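Local coordinates for 2-methyl-aconitate isomerase (Shewanella oneidensis, PDB 5K87), which catalyses the cis-trans isomerization of 2-methyl-aconitate in the 2-methylcitrate cycle that degrades propionate, at residues Gly194-Leu207 with Asn216-Phe228. The protein carries 1 engineered substitution. Numbering follows the deposited sequence.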
ATOM      1  N   GLY A 194     -19.546  -0.046 -28.124  1.00 30.00           N
ATOM      2  CA  GLY A 194     -19.218   1.191 -27.435  1.00 30.00           C
ATOM      3  C   GLY A 194     -18.050   1.898 -28.090  1.00 30.00           C
ATOM      4  O   GLY A 194     -17.397   2.752 -27.477  1.00 30.00           O
ATOM      5  N   GLY A 195     -17.791   1.541 -29.346  1.00 39.26           N
ATOM      6  CA  GLY A 195     -16.693   2.105 -30.109  1.00 44.84           C
ATOM      7  C   GLY A 195     -16.983   3.491 -30.648  1.00 38.50           C
ATOM      8  O   GLY A 195     -17.971   4.115 -30.256  1.00 39.88           O
ATOM      9  N   CYS A 196     -16.124   3.950 -31.558  1.00 35.41           N
ATOM     10  CA  CYS A 196     -16.105   5.334 -32.055  1.00 32.10           C
ATOM     11  C   CYS A 196     -15.654   6.298 -30.967  1.00 27.64           C
ATOM     12  O   CYS A 196     -15.679   5.971 -29.780  1.00 26.33           O
ATOM     13  CB  CYS A 196     -17.462   5.777 -32.612  1.00 33.77           C
ATOM     14  SG  CYS A 196     -18.139   4.713 -33.890  1.00 48.24           S
ATOM     15  N   MET A 197     -15.241   7.494 -31.371  1.00 22.27           N
ATOM     16  CA  MET A 197     -14.824   8.480 -30.395  1.00 21.06           C
ATOM     17  C   MET A 197     -16.002   8.845 -29.502  1.00 17.83           C
ATOM     18  O   MET A 197     -15.876   8.867 -28.283  1.00 19.09           O
ATOM     19  CB  MET A 197     -14.238   9.721 -31.065  1.00 23.60           C
ATOM     20  CG  MET A 197     -13.837  10.788 -30.068  1.00 19.99           C
ATOM     21  SD  MET A 197     -12.678  11.992 -30.742  1.00 32.01           S
ATOM     22  CE  MET A 197     -13.451  12.370 -32.313  1.00 35.74           C
ATOM     23  N   PHE A 198     -17.155   9.108 -30.115  1.00 17.51           N
ATOM     24  CA  PHE A 198     -18.370   9.419 -29.372  1.00 18.90           C
ATOM     25  C   PHE A 198     -19.433   8.372 -29.671  1.00 20.12           C
ATOM     26  O   PHE A 198     -20.177   8.504 -30.640  1.00 22.15           O
ATOM     27  CB  PHE A 198     -18.868  10.818 -29.745  1.00 17.32           C
ATOM     28  CG  PHE A 198     -17.901  11.908 -29.392  1.00 17.95           C
ATOM     29  CD1 PHE A 198     -17.708  12.271 -28.069  1.00 17.77           C
ATOM     30  CD2 PHE A 198     -17.162  12.556 -30.374  1.00 18.63           C
ATOM     31  CE1 PHE A 198     -16.812  13.264 -27.729  1.00 17.93           C
ATOM     32  CE2 PHE A 198     -16.258  13.553 -30.040  1.00 18.99           C
ATOM     33  CZ  PHE A 198     -16.079  13.904 -28.711  1.00 18.91           C
ATOM     34  N   PRO A 199     -19.506   7.317 -28.843  1.00 20.23           N
ATOM     35  CA  PRO A 199     -20.411   6.196 -29.132  1.00 23.16           C
ATOM     36  C   PRO A 199     -21.882   6.588 -29.285  1.00 21.98           C
ATOM     37  O   PRO A 199     -22.597   5.922 -30.034  1.00 27.21           O
ATOM     38  CB  PRO A 199     -20.215   5.253 -27.936  1.00 25.34           C
ATOM     39  CG  PRO A 199     -19.519   6.060 -26.898  1.00 27.78           C
ATOM     40  CD  PRO A 199     -18.707   7.083 -27.627  1.00 20.04           C
ATOM     41  N   THR A 200     -22.324   7.649 -28.616  1.00 20.55           N
ATOM     42  CA  THR A 200     -23.704   8.111 -28.781  1.00 23.74           C
ATOM     43  C   THR A 200     -23.882   8.972 -30.033  1.00 26.45           C
ATOM     44  O   THR A 200     -25.006   9.287 -30.426  1.00 26.78           O
ATOM     45  CB  THR A 200     -24.170   8.950 -27.586  1.00 21.77           C
ATOM     46  OG1 THR A 200     -23.467  10.198 -27.589  1.00 21.51           O
ATOM     47  CG2 THR A 200     -23.915   8.220 -26.279  1.00 25.88           C
ATOM     48  N   GLY A 201     -22.772   9.373 -30.641  1.00 23.25           N
ATOM     49  CA  GLY A 201     -22.809  10.252 -31.796  1.00 26.56           C
ATOM     50  C   GLY A 201     -22.938  11.720 -31.432  1.00 28.19           C
ATOM     51  O   GLY A 201     -22.974  12.581 -32.317  1.00 27.17           O
ATOM     52  N   ASN A 202     -23.003  12.007 -30.133  1.00 21.27           N
ATOM     53  CA  ASN A 202     -23.168  13.374 -29.641  1.00 20.99           C
ATOM     54  C   ASN A 202     -21.983  13.816 -28.793  1.00 19.58           C
ATOM     55  O   ASN A 202     -21.404  13.010 -28.055  1.00 20.42           O
ATOM     56  CB  ASN A 202     -24.443  13.487 -28.808  1.00 25.12           C
ATOM     57  CG  ASN A 202     -25.666  12.994 -29.552  1.00 28.21           C
ATOM     58  OD1 ASN A 202     -25.871  13.331 -30.717  1.00 28.25           O
ATOM     59  ND2 ASN A 202     -26.479  12.181 -28.885  1.00 31.02           N
ATOM     60  N   LEU A 203     -21.639  15.097 -28.887  1.00 18.46           N
ATOM     61  CA  LEU A 203     -20.565  15.677 -28.083  1.00 17.64           C
ATOM     62  C   LEU A 203     -20.981  15.757 -26.624  1.00 17.84           C
ATOM     63  O   LEU A 203     -20.160  15.570 -25.724  1.00 19.11           O
ATOM     64  CB  LEU A 203     -20.223  17.079 -28.583  1.00 21.16           C
ATOM     65  CG  LEU A 203     -19.698  17.163 -30.012  1.00 22.65           C
ATOM     66  CD1 LEU A 203     -19.378  18.602 -30.380  1.00 30.72           C
ATOM     67  CD2 LEU A 203     -18.477  16.275 -30.156  1.00 23.68           C
ATOM     68  N   VAL A 204     -22.252  16.072 -26.400  0.64 17.67           N
ATOM     69  CA  VAL A 204     -22.829  16.095 -25.066  0.64 21.25           C
ATOM     70  C   VAL A 204     -24.156  15.353 -25.109  0.64 20.62           C
ATOM     71  O   VAL A 204     -24.839  15.331 -26.135  0.64 22.85           O
ATOM     72  CB  VAL A 204     -23.050  17.534 -24.540  0.64 19.67           C
ATOM     73  CG1 VAL A 204     -21.736  18.314 -24.532  0.64 16.19           C
ATOM     74  CG2 VAL A 204     -24.110  18.258 -25.357  0.64 25.41           C
ATOM     75  N   ASP A 205     -24.513  14.734 -23.993  1.00 22.63           N
ATOM     76  CA  ASP A 205     -25.774  14.038 -23.884  1.00 25.87           C
ATOM     77  C   ASP A 205     -26.405  14.407 -22.565  1.00 26.14           C
ATOM     78  O   ASP A 205     -25.756  14.980 -21.690  1.00 25.67           O
ATOM     79  CB  ASP A 205     -25.561  12.527 -23.945  1.00 27.03           C
ATOM     80  CG  ASP A 205     -25.222  12.041 -25.336  1.00 26.80           C
ATOM     81  OD1 ASP A 205     -26.148  11.928 -26.165  1.00 29.89           O
ATOM     82  OD2 ASP A 205     -24.033  11.770 -25.605  1.00 25.17           O
ATOM     83  N   VAL A 206     -27.688  14.101 -22.436  1.00 26.64           N
ATOM     84  CA  VAL A 206     -28.340  14.194 -21.146  1.00 31.04           C
ATOM     85  C   VAL A 206     -28.481  12.779 -20.620  1.00 26.04           C
ATOM     86  O   VAL A 206     -29.201  11.960 -21.189  1.00 30.00           O
ATOM     87  CB  VAL A 206     -29.714  14.872 -21.231  1.00 30.18           C
ATOM     88  CG1 VAL A 206     -30.363  14.904 -19.857  1.00 32.59           C
ATOM     89  CG2 VAL A 206     -29.569  16.281 -21.780  1.00 35.53           C
ATOM     90  N   LEU A 207     -27.780  12.493 -19.532  0.76 24.67           N
ATOM     91  CA  LEU A 207     -27.797  11.164 -18.947  0.76 25.02           C
ATOM     92  C   LEU A 207     -28.936  11.067 -17.937  0.76 25.43           C
ATOM     93  O   LEU A 207     -28.884  11.678 -16.872  0.76 24.55           O
ATOM     94  CB  LEU A 207     -26.448  10.878 -18.287  0.76 27.01           C
ATOM     95  CG  LEU A 207     -26.019   9.434 -18.045  0.76 28.52           C
ATOM     96  CD1 LEU A 207     -26.256   8.556 -19.271  0.76 25.41           C
ATOM     97  CD2 LEU A 207     -24.551   9.412 -17.638  0.76 23.44           C
ATOM     98  N   ASN A 216     -25.907  16.291 -17.616  1.00 27.26           N
ATOM     99  CA  ASN A 216     -25.204  16.511 -18.871  1.00 23.85           C
ATOM    100  C   ASN A 216     -23.899  15.746 -18.806  1.00 19.37           C
ATOM    101  O   ASN A 216     -23.223  15.752 -17.781  1.00 22.25           O
ATOM    102  CB  ASN A 216     -24.932  17.993 -19.119  1.00 27.25           C
ATOM    103  CG  ASN A 216     -26.093  18.689 -19.800  1.00 34.21           C
ATOM    104  OD1 ASN A 216     -26.324  18.509 -20.996  1.00 46.08           O
ATOM    105  ND2 ASN A 216     -26.824  19.491 -19.044  1.00 38.87           N
ATOM    106  N   ALA A 217     -23.568  15.069 -19.894  1.00 18.39           N
ATOM    107  CA  ALA A 217     -22.384  14.230 -19.906  1.00 16.59           C
ATOM    108  C   ALA A 217     -21.756  14.201 -21.278  1.00 18.22           C
ATOM    109  O   ALA A 217     -22.451  14.247 -22.295  1.00 21.39           O
ATOM    110  CB  ALA A 217     -22.739  12.820 -19.467  1.00 17.68           C
ATOM    111  N   THR A 218     -20.431  14.130 -21.305  1.00 15.12           N
ATOM    112  CA  THR A 218     -19.731  13.764 -22.519  1.00 14.39           C
ATOM    113  C   THR A 218     -19.199  12.354 -22.342  1.00 15.72           C
ATOM    114  O   THR A 218     -18.496  12.059 -21.373  1.00 14.96           O
ATOM    115  CB  THR A 218     -18.570  14.712 -22.841  1.00 14.53           C
ATOM    116  OG1 THR A 218     -19.101  15.966 -23.280  1.00 15.40           O
ATOM    117  CG2 THR A 218     -17.707  14.130 -23.947  1.00 16.92           C
ATOM    118  N   MET A 219     -19.566  11.479 -23.259  1.00 15.27           N
ATOM    119  CA  MET A 219     -19.112  10.101 -23.244  1.00 15.54           C
ATOM    120  C   MET A 219     -18.182   9.898 -24.421  1.00 16.34           C
ATOM    121  O   MET A 219     -18.588  10.001 -25.583  1.00 17.17           O
ATOM    122  CB  MET A 219     -20.318   9.168 -23.308  1.00 16.34           C
ATOM    123  CG  MET A 219     -21.084   9.139 -21.989  1.00 17.56           C
ATOM    124  SD  MET A 219     -22.747   8.444 -22.037  1.00 20.80           S
ATOM    125  CE  MET A 219     -23.641   9.805 -22.779  1.00 23.04           C
ATOM    126  N   ILE A 220     -16.920   9.638 -24.111  1.00 14.41           N
ATOM    127  CA  ILE A 220     -15.892   9.544 -25.131  1.00 15.43           C
ATOM    128  C   ILE A 220     -15.104   8.252 -24.979  1.00 15.18           C
ATOM    129  O   ILE A 220     -14.884   7.771 -23.865  1.00 16.87           O
ATOM    130  CB  ILE A 220     -14.960  10.779 -25.073  1.00 15.90           C
ATOM    131  CG1 ILE A 220     -14.046  10.838 -26.297  1.00 17.13           C
ATOM    132  CG2 ILE A 220     -14.164  10.815 -23.769  1.00 16.50           C
ATOM    133  CD1 ILE A 220     -13.277  12.139 -26.410  1.00 18.26           C
ATOM    134  N   ASN A 221     -14.702   7.672 -26.099  1.00 15.07           N
ATOM    135  CA  ASN A 221     -13.871   6.485 -26.064  1.00 15.66           C
ATOM    136  C   ASN A 221     -12.536   6.810 -26.712  1.00 16.44           C
ATOM    137  O   ASN A 221     -12.359   6.657 -27.923  1.00 17.74           O
ATOM    138  CB  ASN A 221     -14.555   5.312 -26.757  1.00 20.05           C
ATOM    139  CG  ASN A 221     -13.971   3.988 -26.342  1.00 21.81           C
ATOM    140  OD1 ASN A 221     -12.838   3.925 -25.859  1.00 22.24           O
ATOM    141  ND2 ASN A 221     -14.732   2.915 -26.534  1.00 25.59           N
ATOM    142  N   ALA A 222     -11.613   7.306 -25.893  1.00 15.49           N
ATOM    143  CA  ALA A 222     -10.263   7.654 -26.314  1.00 16.18           C
ATOM    144  C   ALA A 222      -9.368   7.501 -25.088  1.00 12.88           C
ATOM    145  O   ALA A 222      -9.622   8.124 -24.064  1.00 14.58           O
ATOM    146  CB  ALA A 222     -10.223   9.086 -26.832  1.00 17.93           C
ATOM    147  N   GLY A 223      -8.345   6.657 -25.177  1.00 13.33           N
ATOM    148  CA  GLY A 223      -7.541   6.301 -24.021  1.00 13.79           C
ATOM    149  C   GLY A 223      -8.203   5.183 -23.231  1.00 13.75           C
ATOM    150  O   GLY A 223      -7.625   4.106 -23.042  1.00 13.81           O
ATOM    151  N   ILE A 224      -9.428   5.443 -22.781  1.00 13.52           N
ATOM    152  CA  ILE A 224     -10.280   4.467 -22.109  1.00 13.96           C
ATOM    153  C   ILE A 224     -11.687   5.049 -22.232  1.00 14.56           C
ATOM    154  O   ILE A 224     -11.833   6.267 -22.319  1.00 15.23           O
ATOM    155  CB  ILE A 224      -9.840   4.289 -20.626  1.00 14.04           C
ATOM    156  CG1 ILE A 224     -10.440   3.032 -19.973  1.00 14.63           C
ATOM    157  CG2 ILE A 224     -10.108   5.547 -19.810  1.00 14.55           C
ATOM    158  CD1 ILE A 224      -9.597   2.499 -18.799  1.00 15.20           C
ATOM    159  N   PRO A 225     -12.729   4.201 -22.280  1.00 13.32           N
ATOM    160  CA  PRO A 225     -14.072   4.797 -22.326  1.00 13.42           C
ATOM    161  C   PRO A 225     -14.331   5.580 -21.045  1.00 13.17           C
ATOM    162  O   PRO A 225     -14.100   5.048 -19.949  1.00 13.77           O
ATOM    163  CB  PRO A 225     -15.001   3.582 -22.428  1.00 15.13           C
ATOM    164  CG  PRO A 225     -14.148   2.482 -22.951  1.00 18.49           C
ATOM    165  CD  PRO A 225     -12.763   2.737 -22.436  1.00 15.72           C
ATOM    166  N   THR A 226     -14.783   6.826 -21.180  1.00 13.41           N
ATOM    167  CA  THR A 226     -14.908   7.733 -20.050  1.00 14.45           C
ATOM    168  C   THR A 226     -16.193   8.544 -20.138  1.00 12.85           C
ATOM    169  O   THR A 226     -16.562   9.033 -21.218  1.00 15.14           O
ATOM    170  CB  THR A 226     -13.700   8.706 -19.980  1.00 14.84           C
ATOM    171  OG1 THR A 226     -12.482   7.952 -19.952  1.00 15.87           O
ATOM    172  CG2 THR A 226     -13.772   9.560 -18.729  1.00 15.26           C
ATOM    173  N   ILE A 227     -16.866   8.679 -19.003  1.00 13.01           N
ATOM    174  CA  ILE A 227     -18.038   9.522 -18.858  1.00 13.52           C
ATOM    175  C   ILE A 227     -17.605  10.750 -18.082  1.00 13.40           C
ATOM    176  O   ILE A 227     -17.146  10.626 -16.946  1.00 14.47           O
ATOM    177  CB  ILE A 227     -19.114   8.808 -18.029  1.00 14.97           C
ATOM    178  CG1 ILE A 227     -19.483   7.465 -18.652  1.00 16.09           C
ATOM    179  CG2 ILE A 227     -20.331   9.691 -17.873  1.00 16.56           C
ATOM    180  CD1 ILE A 227     -19.942   6.426 -17.639  1.00 18.10           C
ATOM    181  N   PHE A 228     -17.747  11.930 -18.686  1.00 13.35           N
ATOM    182  CA  PHE A 228     -17.468  13.191 -18.014  1.00 13.04           C
ATOM    183  C   PHE A 228     -18.771  13.913 -17.677  1.00 14.61           C
ATOM    184  O   PHE A 228     -19.626  14.092 -18.544  1.00 15.82           O
ATOM    185  CB  PHE A 228     -16.657  14.119 -18.924  1.00 13.61           C
ATOM    186  CG  PHE A 228     -15.256  13.655 -19.191  1.00 12.96           C
ATOM    187  CD1 PHE A 228     -14.269  13.804 -18.228  1.00 14.28           C
ATOM    188  CD2 PHE A 228     -14.916  13.110 -20.415  1.00 14.26           C
ATOM    189  CE1 PHE A 228     -12.970  13.401 -18.476  1.00 14.07           C
ATOM    190  CE2 PHE A 228     -13.623  12.702 -20.670  1.00 14.95           C
ATOM    191  CZ  PHE A 228     -12.648  12.849 -19.700  1.00 14.57           C
TER
HETATM  192  O   HOH W   1     -20.828   9.682 -27.121  1.00 20.07           O
HETATM  193  O   HOH W   2     -21.435  12.419 -25.287  1.00 19.13           O
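Asp205 and Met219 meet at about a right angle: the methionine chain bends at its last torsion (chi3 -77°) and lays CE 3.5 Å from both CB and OD2 of Asp205, with Thr200 CG2 on the same methyl. Thr200 OG1 donates to Asp205 OD2 at 2.6 Å and Asn202 ND2 to OD1 at 2.8 Å, each on the syn side and some 20° out of the carboxylate plane. Thr200 OG1 also accepts from Asn202 N, an ST turn overlapping the type I turn from Phe198 to Gly201. One water donates to Asp205 OD2 and Asn202 O and accepts from Met219 N; a second links Thr200 N to Met219 O, bridging the strand's backbone where the 198-204 loop stands off it. Were Asp205 an alanine, Thr200 OG1, Asn202 ND2 and the water on Met219 N would probably lose their carboxylate mate, leaving the Asn202 amide free to turn.

On one side of this loop, two backbone bonds at the antiparallel pair Asp205-Ala217 join the hairpin of strands 205-209 and 213-221, the latter also paired with strand 225-230; Thr218 OG1 reaches Leu203 O at 2.7 Å, in the carbonyl plane. On the other, Asn221 N donates to Met197 O, and Asn221 ND2 reaches Gly194 O at 2.8 Å from above the carbonyl plane. Phe198 turns its edge to the strand, CD1 3.5 Å from Met219 O, with Leu203 CD2 over one face and Met197 CG over the opposite one, both offset toward the rim. Direct bonds thus pin the loop at both ends and water its middle, while one carboxylate probably holds the turn in place.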